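Local coordinates for protein endo-1,4-beta-xylanase C (Paenibacillus barcinonensis, PDB 4XUO) that cuts the beta-1,4-linked backbone of xylan from within and binds xylan through the N-terminal CBM22-1 module modelled here, at residues A[14-19]-A[44-49]; A[37-42]-A[147-152]; A[56-61]-A[135-140]. All blocks are in the same frame, centred on the assembly; numbering follows the deposited sequence.

Contacts 1 and 2 are two halves of one calcium site: their centres lie about 6 Å apart, they share the ion and its bound water, and together they supply all five coordinating residues. Ser-15, Glu-17 and Gln-44 come from contact 1, Gln-41 and Asp-149 from contact 2, and Ser-45 OG also bonds to Gln-38 O. Strands 45-49 and 146-157, one from each contact, are neighbours in one sheet. Contact 3 belongs to the other sheet, its centre about 15 Å from that of contact 1 and 16 Å from that of contact 2; the Leu-137 side chain is about 13 Å from calcium. Between the sheets, Phe-151 packs on Leu-60 and Leu-135, and Leu-46 on Pro-58.

Contact 1. Residues A[14-19]-A[44-49]; sequences HSFEEG and QSLQTT. With CA (calcium ion), chain C.
Phe-16 holds CG anti to its own carbonyl carbon (chi1 -59°), which swings the ring across to Leu-46, while Glu-17, bent again at its second torsion, curls its carboxylate back toward Gln-44. This is part of the calcium site of the xylan-binding CBM22 domain, joining the loop after strand 10-14 to the start of strand 45-49. Leu-46 CB stands 3.8 Å from the Phe-16 ring centroid, 8° off the normal, a CH-pi contact. His-14 CB covers the opposite face nearer the rim, so the ring is sandwiched between His-14 CB and Leu-46 CB. With an alanine here in place of Phe-16, these two would probably face a gap, and the turn carrying the ligands Ser-15 and Glu-17 would be held less firmly against strand 45-49. On the polar side, Gln-44 N gives a hydrogen bond to Glu-17 OE2 at 3.0 Å with an N-H...O angle of 158°, reaching the syn side of the carboxylate somewhat out of its plane. That same Glu-17 OE2 binds calcium at 2.4 Å, and Glu-17 OE1 takes a bond from Lys-43 N, so both oxygens are held. Calcium also draws in Ser-15 O and Gln-44 O, each at 2.4 Å. Glu-17 brings one negative charge and Asp-149 a second, the other ligands being neutral carbonyls, including Gln-41 O, and a water; the ion would probably keep the Glu-17 carboxylate deprotonated.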
loop_
_atom_site.group_PDB
_atom_site.type_symbol
_atom_site.label_atom_id
_atom_site.label_comp_id
_atom_site.label_asym_id
_atom_site.label_seq_id
_atom_site.Cartn_x
_atom_site.Cartn_y
_atom_site.Cartn_z
ATOM N N HIS A 14 0.333 5.612 -9.094
ATOM C CA HIS A 14 1.726 5.861 -8.730
ATOM C C HIS A 14 2.696 4.928 -9.433
ATOM O O HIS A 14 2.718 3.706 -9.166
ATOM C CB HIS A 14 1.934 5.686 -7.235
ATOM C CG HIS A 14 1.224 6.691 -6.392
ATOM N ND1 HIS A 14 1.163 6.570 -5.024
ATOM C CD2 HIS A 14 0.579 7.839 -6.701
ATOM C CE1 HIS A 14 0.552 7.625 -4.517
ATOM N NE2 HIS A 14 0.159 8.397 -5.519
ATOM N N SER A 15 3.500 5.514 -10.329
ATOM C CA SER A 15 4.545 4.782 -11.080
ATOM C C SER A 15 5.952 4.951 -10.514
ATOM O O SER A 15 6.866 4.173 -10.866
ATOM C CB SER A 15 4.534 5.257 -12.527
ATOM O OG SER A 15 5.026 6.589 -12.589
ATOM N N PHE A 16 6.134 5.970 -9.672
ATOM C CA PHE A 16 7.386 6.258 -8.960
ATOM C C PHE A 16 8.528 6.689 -9.891
ATOM O O PHE A 16 9.674 6.703 -9.483
ATOM C CB PHE A 16 7.804 5.079 -8.055
ATOM C CG PHE A 16 6.753 4.745 -7.016
ATOM C CD1 PHE A 16 6.439 5.673 -6.044
ATOM C CD2 PHE A 16 6.008 3.565 -7.091
ATOM C CE1 PHE A 16 5.444 5.411 -5.106
ATOM C CE2 PHE A 16 5.026 3.286 -6.162
ATOM C CZ PHE A 16 4.734 4.222 -5.166
ATOM N N GLU A 17 8.164 7.110 -11.094
ATOM C CA GLU A 17 9.109 7.386 -12.167
ATOM C C GLU A 17 9.707 8.788 -12.119
ATOM O O GLU A 17 10.661 9.069 -12.839
ATOM C CB GLU A 17 8.428 7.183 -13.508
ATOM C CG GLU A 17 8.045 5.743 -13.783
ATOM C CD GLU A 17 9.224 4.798 -13.771
ATOM O OE1 GLU A 17 10.198 5.055 -14.513
ATOM O OE2 GLU A 17 9.182 3.785 -13.048
ATOM N N GLU A 18 9.148 9.662 -11.283
ATOM C CA GLU A 18 9.737 10.968 -11.025
ATOM C C GLU A 18 10.619 10.848 -9.776
ATOM O O GLU A 18 11.016 9.744 -9.391
ATOM C CB GLU A 18 8.631 12.025 -10.880
ATOM C CG GLU A 18 7.955 12.413 -12.194
ATOM C CD GLU A 18 6.939 11.389 -12.686
ATOM O OE1 GLU A 18 5.934 11.146 -11.978
ATOM O OE2 GLU A 18 7.138 10.831 -13.795
ATOM N N GLY A 19 10.960 11.963 -9.147
ATOM C CA GLY A 19 11.877 11.931 -8.008
ATOM C C GLY A 19 11.285 11.497 -6.670
ATOM O O GLY A 19 12.019 10.995 -5.808
ATOM N N GLN A 44 11.839 2.804 -12.071
ATOM C CA GLN A 44 11.874 3.044 -10.628
ATOM C C GLN A 44 10.717 2.417 -9.872
ATOM O O GLN A 44 9.655 2.192 -10.436
ATOM C CB GLN A 44 11.890 4.548 -10.365
ATOM C CG GLN A 44 13.176 5.207 -10.840
ATOM C CD GLN A 44 13.265 6.662 -10.433
ATOM O OE1 GLN A 44 12.337 7.439 -10.642
ATOM N NE2 GLN A 44 14.371 7.028 -9.820
ATOM N N SER A 45 10.949 2.158 -8.588
ATOM C CA SER A 45 9.910 1.647 -7.691
ATOM C C SER A 45 10.122 2.215 -6.298
ATOM O O SER A 45 11.135 2.878 -6.053
ATOM C CB SER A 45 9.914 0.102 -7.667
ATOM O OG SER A 45 11.124 -0.423 -7.115
ATOM N N LEU A 46 9.169 1.951 -5.392
ATOM C CA LEU A 46 9.246 2.446 -4.008
ATOM C C LEU A 46 9.829 1.383 -3.085
ATOM O O LEU A 46 9.292 0.268 -3.009
ATOM C CB LEU A 46 7.850 2.799 -3.480
ATOM C CG LEU A 46 7.852 3.471 -2.092
ATOM C CD1 LEU A 46 8.318 4.922 -2.172
ATOM C CD2 LEU A 46 6.462 3.399 -1.474
ATOM N N GLN A 47 10.914 1.713 -2.386
ATOM C CA GLN A 47 11.619 0.722 -1.570
ATOM C C GLN A 47 11.455 0.998 -0.083
ATOM O O GLN A 47 11.624 2.144 0.373
ATOM C CB GLN A 47 13.117 0.722 -1.937
ATOM C CG GLN A 47 14.008 -0.077 -1.000
ATOM C CD GLN A 47 15.451 -0.087 -1.460
ATOM O OE1 GLN A 47 16.093 0.965 -1.561
ATOM N NE2 GLN A 47 15.954 -1.262 -1.771
ATOM N N THR A 48 11.212 -0.056 0.683
ATOM C CA THR A 48 11.146 0.051 2.121
ATOM C C THR A 48 12.192 -0.853 2.777
ATOM O O THR A 48 12.195 -2.061 2.547
ATOM C CB THR A 48 9.742 -0.319 2.647
ATOM O OG1 THR A 48 8.749 0.574 2.091
ATOM C CG2 THR A 48 9.710 -0.205 4.138
ATOM N N THR A 49 13.100 -0.253 3.559
ATOM C CA THR A 49 14.057 -0.990 4.370
ATOM C C THR A 49 14.043 -0.534 5.834
ATOM O O THR A 49 13.459 0.504 6.174
ATOM C CB THR A 49 15.497 -0.781 3.849
ATOM O OG1 THR A 49 15.821 0.615 3.873
ATOM C CG2 THR A 49 15.665 -1.358 2.453
HETATM CA CA CA C . 7.749 2.202 -11.882
HETATM O O HOH W 1 5.901 2.296 -13.299
#

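Contact 2. Residues A[37-42]-A[147-152]; sequences EQAYQG and LLDEFQ. With CA (calcium ion), chain C.
Asp-149 OD2 is gripped three ways: by calcium at 2.6 Å, by Tyr-40 N and by Gln-41 N. Tyr-40 N donates a hydrogen bond of 2.9 Å to the anti lone pair of Asp-149 OD2, the one turned from the other oxygen. The bond from Gln-41 N to Asp-149 OD2 is 3.1 Å long and almost straight at 176°, but it arrives from above the carboxylate plane, 41° out of it. Two successive backbone N-H groups of the loop 37-42 therefore close on one oxygen. The Asp-149 torsion, with CG roughly anti to the backbone N (chi1 -156°), turns both oxygens to the metal; OD1 binds calcium at 2.5 Å and also takes a weak bond from Glu-150 N. Gln-41 contributes its backbone O, 2.5 Å from calcium, so this stretch of loop serves both the ion and its carboxylate ligand. Beside the site, the chain turns a corner at Glu-150. Its CG packs on Gln-41 CB and sits in plane at the edge of the Tyr-40 ring, with CD2 of Tyr-40 4.0 Å from CG of Glu-150; the ring itself stacks on Tyr-77. Farther along, Gln-38 CB touches Leu-147 CD1 at 3.6 Å, the two side chains crossing at about a right angle, while Gln-38 OE1 goes to Lys-79. The calcium-bound water donates to Glu-150 OE2 at 2.7 Å, making Glu-150 a second-shell residue that positions the water. Asp-149 is a bidentate ligand whose charge is shared by the metal, two amides on OD2 and, weakly, a third on OD1, an arrangement likely to stabilise its ionised form and to pin loop 37-42 against strand 146-157.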
loop_
_atom_site.group_PDB
_atom_site.type_symbol
_atom_site.label_atom_id
_atom_site.label_comp_id
_atom_site.label_asym_id
_atom_site.label_seq_id
_atom_site.Cartn_x
_atom_site.Cartn_y
_atom_site.Cartn_z
ATOM N N GLU A 37 17.173 0.679 -8.773
ATOM C CA GLU A 37 17.774 -0.650 -8.870
ATOM C C GLU A 37 16.812 -1.700 -9.400
ATOM O O GLU A 37 17.244 -2.665 -10.032
ATOM C CB GLU A 37 18.253 -1.142 -7.508
ATOM C CG GLU A 37 19.339 -0.322 -6.820
ATOM C CD GLU A 37 19.801 -0.971 -5.517
ATOM O OE1 GLU A 37 19.334 -2.087 -5.189
ATOM O OE2 GLU A 37 20.639 -0.373 -4.809
ATOM N N GLN A 38 15.519 -1.556 -9.092
ATOM C CA GLN A 38 14.505 -2.563 -9.450
ATOM C C GLN A 38 13.217 -1.850 -9.813
ATOM O O GLN A 38 12.941 -0.791 -9.262
ATOM C CB GLN A 38 14.207 -3.450 -8.250
ATOM C CG GLN A 38 15.344 -4.318 -7.745
ATOM C CD GLN A 38 15.499 -5.585 -8.544
ATOM O OE1 GLN A 38 14.536 -6.119 -9.074
ATOM N NE2 GLN A 38 16.718 -6.079 -8.628
ATOM N N ALA A 39 12.414 -2.442 -10.696
ATOM C CA ALA A 39 11.099 -1.883 -11.033
ATOM C C ALA A 39 10.248 -2.923 -11.740
ATOM O O ALA A 39 10.775 -3.855 -12.359
ATOM C CB ALA A 39 11.235 -0.635 -11.905
ATOM N N TYR A 40 8.932 -2.773 -11.638
ATOM C CA TYR A 40 8.035 -3.683 -12.321
ATOM C C TYR A 40 7.704 -3.096 -13.688
ATOM O O TYR A 40 7.604 -3.838 -14.660
ATOM C CB TYR A 40 6.775 -3.968 -11.491
ATOM C CG TYR A 40 5.716 -4.688 -12.292
ATOM C CD1 TYR A 40 5.804 -6.050 -12.544
ATOM C CD2 TYR A 40 4.654 -3.990 -12.840
ATOM C CE1 TYR A 40 4.835 -6.697 -13.309
ATOM C CE2 TYR A 40 3.690 -4.626 -13.591
ATOM C CZ TYR A 40 3.785 -5.976 -13.821
ATOM O OH TYR A 40 2.804 -6.567 -14.589
ATOM N N GLN A 41 7.521 -1.773 -13.724
ATOM C CA GLN A 41 7.338 -0.978 -14.929
ATOM C C GLN A 41 8.232 0.262 -14.869
ATOM O O GLN A 41 8.464 0.827 -13.792
ATOM C CB GLN A 41 5.901 -0.499 -15.024
ATOM C CG GLN A 41 5.447 -0.184 -16.427
ATOM C CD GLN A 41 5.121 -1.453 -17.190
ATOM O OE1 GLN A 41 4.849 -2.503 -16.594
ATOM N NE2 GLN A 41 5.139 -1.366 -18.514
ATOM N N GLY A 42 8.737 0.701 -16.022
ATOM C CA GLY A 42 9.628 1.861 -16.049
ATOM C C GLY A 42 10.954 1.572 -15.377
ATOM O O GLY A 42 11.449 0.437 -15.399
ATOM N N LEU A 147 9.703 -3.960 -2.102
ATOM C CA LEU A 147 9.443 -2.948 -3.111
ATOM C C LEU A 147 7.979 -2.944 -3.554
ATOM O O LEU A 147 7.335 -4.001 -3.591
ATOM C CB LEU A 147 10.282 -3.236 -4.369
ATOM C CG LEU A 147 11.777 -3.341 -4.138
ATOM C CD1 LEU A 147 12.439 -4.175 -5.213
ATOM C CD2 LEU A 147 12.416 -1.974 -4.065
ATOM N N LEU A 148 7.498 -1.761 -3.963
ATOM C CA LEU A 148 6.159 -1.558 -4.506
ATOM C C LEU A 148 6.214 -0.763 -5.797
ATOM O O LEU A 148 6.905 0.279 -5.868
ATOM C CB LEU A 148 5.277 -0.800 -3.486
ATOM C CG LEU A 148 3.884 -0.367 -3.933
ATOM C CD1 LEU A 148 2.982 -1.569 -4.170
ATOM C CD2 LEU A 148 3.221 0.599 -2.959
ATOM N N ASP A 149 5.457 -1.182 -6.799
ATOM C CA ASP A 149 5.378 -0.403 -8.066
ATOM C C ASP A 149 3.981 -0.487 -8.690
ATOM O O ASP A 149 3.182 -1.355 -8.340
ATOM C CB ASP A 149 6.442 -0.915 -9.062
ATOM C CG ASP A 149 6.841 0.133 -10.112
ATOM O OD1 ASP A 149 6.382 1.331 -10.032
ATOM O OD2 ASP A 149 7.633 -0.239 -11.009
ATOM N N GLU A 150 3.684 0.421 -9.620
ATOM C CA GLU A 150 2.407 0.433 -10.344
ATOM C C GLU A 150 1.246 0.322 -9.368
ATOM O O GLU A 150 0.393 -0.539 -9.482
ATOM C CB GLU A 150 2.349 -0.653 -11.438
ATOM C CG GLU A 150 3.187 -0.307 -12.651
ATOM C CD GLU A 150 2.674 0.899 -13.418
ATOM O OE1 GLU A 150 1.761 0.728 -14.263
ATOM O OE2 GLU A 150 3.187 2.021 -13.184
ATOM N N PHE A 151 1.259 1.204 -8.380
ATOM C CA PHE A 151 0.185 1.270 -7.392
ATOM C C PHE A 151 -0.997 2.048 -7.954
ATOM O O PHE A 151 -0.801 3.049 -8.646
ATOM C CB PHE A 151 0.697 1.908 -6.093
ATOM C CG PHE A 151 -0.373 2.082 -5.041
ATOM C CD1 PHE A 151 -0.790 1.020 -4.260
ATOM C CD2 PHE A 151 -0.944 3.321 -4.839
ATOM C CE1 PHE A 151 -1.781 1.182 -3.302
ATOM C CE2 PHE A 151 -1.936 3.504 -3.885
ATOM C CZ PHE A 151 -2.353 2.432 -3.109
ATOM N N GLN A 152 -2.210 1.560 -7.699
ATOM C CA GLN A 152 -3.436 2.189 -8.225
ATOM C C GLN A 152 -4.632 2.038 -7.287
ATOM O O GLN A 152 -4.789 1.019 -6.638
ATOM C CB GLN A 152 -3.776 1.569 -9.590
ATOM C CG GLN A 152 -4.989 2.123 -10.310
ATOM C CD GLN A 152 -5.229 1.408 -11.647
ATOM O OE1 GLN A 152 -4.591 1.726 -12.637
ATOM N NE2 GLN A 152 -6.104 0.423 -11.662
HETATM CA CA CA C . 7.749 2.202 -11.882
HETATM O O HOH W 1 5.901 2.296 -13.299
#

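Contact 3. Residues A[56-61]-A[135-140]; sequences NGPSLS and LYLEST
The aromatic ring of Tyr-136 leads away from strand 57-61, its residue touching that strand through CB, which meets Ser-59 CB, while the ring makes a cation-pi pair with Arg-27. Pro-58 touches Leu-137 with its CG, 4.0 Å from Leu-137 CB, the two side chains running obliquely past one another; Trp-24 and Tyr-146 also pack on the proline. These are neighbouring antiparallel strands in one sheet of the beta-sandwich, the jelly-roll fold of CBM22 modules; their axes run 165° apart. Tyr-136 and Ser-59 lie on one face of the sheet. Leu-60 and Leu-135 lie on the other, where both meet Phe-151 of the opposing sheet in the sandwich core. With CG placed between the backbone N and the carbonyl carbon (chi1 62°), Tyr-136 stays on the face turned from the Phe-151 core, with Ser-59, whose OG bonds to Thr-25 O. Leu-60 and Leu-135 form a hydrogen-bonded pair, Leu-60 N to Leu-135 O and Leu-135 N to Leu-60 O both being 2.8 Å; the first bond lies in the carbonyl plane, whereas the donor of the second is tilted from it. Ser-59 and Tyr-136 are the non-hydrogen-bonded pair, their CA atoms 4.2 Å apart. Next, Leu-137 N reaches Pro-58 O at 3.2 Å, with a C=O...N angle of 172°. Pro-58 has no N-H to return, and Leu-137 O instead accepts from the Tyr-146 hydroxyl. Gly-57 CA also approaches that carbonyl, 3.6 Å from Leu-137 O in a CA-H...O contact, and a CB on Gly-57 would clash, lying only 2.1 Å from Leu-137 O.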
loop_
_atom_site.group_PDB
_atom_site.type_symbol
_atom_site.label_atom_id
_atom_site.label_comp_id
_atom_site.label_asym_id
_atom_site.label_seq_id
_atom_site.Cartn_x
_atom_site.Cartn_y
_atom_site.Cartn_z
ATOM N N ASN A 56 5.447 -2.211 10.844
ATOM C CA ASN A 56 6.148 -1.206 10.052
ATOM C C ASN A 56 5.914 -1.385 8.552
ATOM O O ASN A 56 5.666 -2.509 8.056
ATOM C CB ASN A 56 7.649 -1.260 10.235
ATOM C CG ASN A 56 8.117 -1.088 11.677
ATOM O OD1 ASN A 56 7.375 -0.729 12.622
ATOM N ND2 ASN A 56 9.361 -1.374 11.849
ATOM N N GLY A 57 6.046 -0.284 7.809
ATOM C CA GLY A 57 6.025 -0.357 6.357
ATOM C C GLY A 57 5.905 1.001 5.717
ATOM O O GLY A 57 5.880 2.006 6.453
ATOM N N PRO A 58 5.803 1.038 4.377
ATOM C CA PRO A 58 5.437 2.268 3.703
ATOM C C PRO A 58 3.959 2.522 3.888
ATOM O O PRO A 58 3.170 1.565 3.891
ATOM C CB PRO A 58 5.776 1.980 2.252
ATOM C CG PRO A 58 5.479 0.506 2.097
ATOM C CD PRO A 58 5.774 -0.109 3.439
ATOM N N SER A 59 3.583 3.788 4.088
ATOM C CA SER A 59 2.168 4.146 4.308
ATOM C C SER A 59 1.709 5.332 3.488
ATOM O O SER A 59 2.535 6.153 3.070
ATOM C CB SER A 59 1.899 4.452 5.776
ATOM O OG SER A 59 2.611 5.635 6.199
ATOM N N LEU A 60 0.392 5.417 3.304
ATOM C CA LEU A 60 -0.241 6.432 2.456
ATOM C C LEU A 60 -1.595 6.854 3.045
ATOM O O LEU A 60 -2.484 6.045 3.258
ATOM C CB LEU A 60 -0.408 5.899 1.033
ATOM C CG LEU A 60 -0.947 6.887 -0.009
ATOM C CD1 LEU A 60 0.060 7.944 -0.405
ATOM C CD2 LEU A 60 -1.439 6.159 -1.259
ATOM N N SER A 61 -1.746 8.139 3.357
ATOM C CA SER A 61 -3.037 8.630 3.810
ATOM C C SER A 61 -4.058 8.535 2.670
ATOM O O SER A 61 -3.785 9.007 1.576
ATOM C CB SER A 61 -2.955 10.110 4.231
ATOM O OG SER A 61 -4.224 10.523 4.748
ATOM N N LEU A 135 -3.494 3.794 4.679
ATOM C CA LEU A 135 -3.113 2.523 4.017
ATOM C C LEU A 135 -1.638 2.227 4.296
ATOM O O LEU A 135 -0.788 3.112 4.235
ATOM C CB LEU A 135 -3.325 2.673 2.504
ATOM C CG LEU A 135 -2.912 1.471 1.635
ATOM C CD1 LEU A 135 -3.831 0.329 1.958
ATOM C CD2 LEU A 135 -3.046 1.872 0.163
ATOM N N TYR A 136 -1.323 0.981 4.584
ATOM C CA TYR A 136 0.064 0.551 4.673
ATOM C C TYR A 136 0.254 -0.864 4.162
ATOM O O TYR A 136 -0.687 -1.665 4.132
ATOM C CB TYR A 136 0.681 0.742 6.081
ATOM C CG TYR A 136 0.054 -0.012 7.227
ATOM C CD1 TYR A 136 -1.157 0.401 7.771
ATOM C CD2 TYR A 136 0.687 -1.119 7.808
ATOM C CE1 TYR A 136 -1.727 -0.261 8.822
ATOM C CE2 TYR A 136 0.140 -1.771 8.875
ATOM C CZ TYR A 136 -1.076 -1.354 9.390
ATOM O OH TYR A 136 -1.639 -2.011 10.463
ATOM N N LEU A 137 1.487 -1.146 3.753
ATOM C CA LEU A 137 1.875 -2.469 3.217
ATOM C C LEU A 137 2.788 -3.129 4.257
ATOM O O LEU A 137 3.839 -2.576 4.582
ATOM C CB LEU A 137 2.581 -2.264 1.878
ATOM C CG LEU A 137 3.211 -3.469 1.185
ATOM C CD1 LEU A 137 2.142 -4.484 0.746
ATOM C CD2 LEU A 137 4.037 -3.025 -0.010
ATOM N N GLU A 138 2.375 -4.293 4.763
ATOM C CA GLU A 138 3.003 -4.939 5.911
ATOM C C GLU A 138 3.229 -6.418 5.669
ATOM O O GLU A 138 2.534 -7.053 4.846
ATOM C CB GLU A 138 2.150 -4.769 7.196
ATOM C CG GLU A 138 0.735 -5.398 7.159
ATOM C CD GLU A 138 -0.026 -5.306 8.502
ATOM O OE1 GLU A 138 -1.281 -5.193 8.493
ATOM O OE2 GLU A 138 0.632 -5.329 9.580
ATOM N N SER A 139 4.162 -6.958 6.445
ATOM C CA SER A 139 4.489 -8.389 6.457
ATOM C C SER A 139 4.576 -8.901 7.877
ATOM O O SER A 139 5.034 -8.180 8.786
ATOM C CB SER A 139 5.828 -8.656 5.774
ATOM O OG SER A 139 6.104 -10.067 5.696
ATOM N N THR A 140 4.145 -10.143 8.081
ATOM C CA THR A 140 4.274 -10.794 9.391
ATOM C C THR A 140 5.748 -11.061 9.699
ATOM O O THR A 140 6.109 -11.225 10.869
ATOM C CB THR A 140 3.469 -12.119 9.487
ATOM O OG1 THR A 140 3.983 -13.050 8.543
ATOM C CG2 THR A 140 1.991 -11.896 9.203
#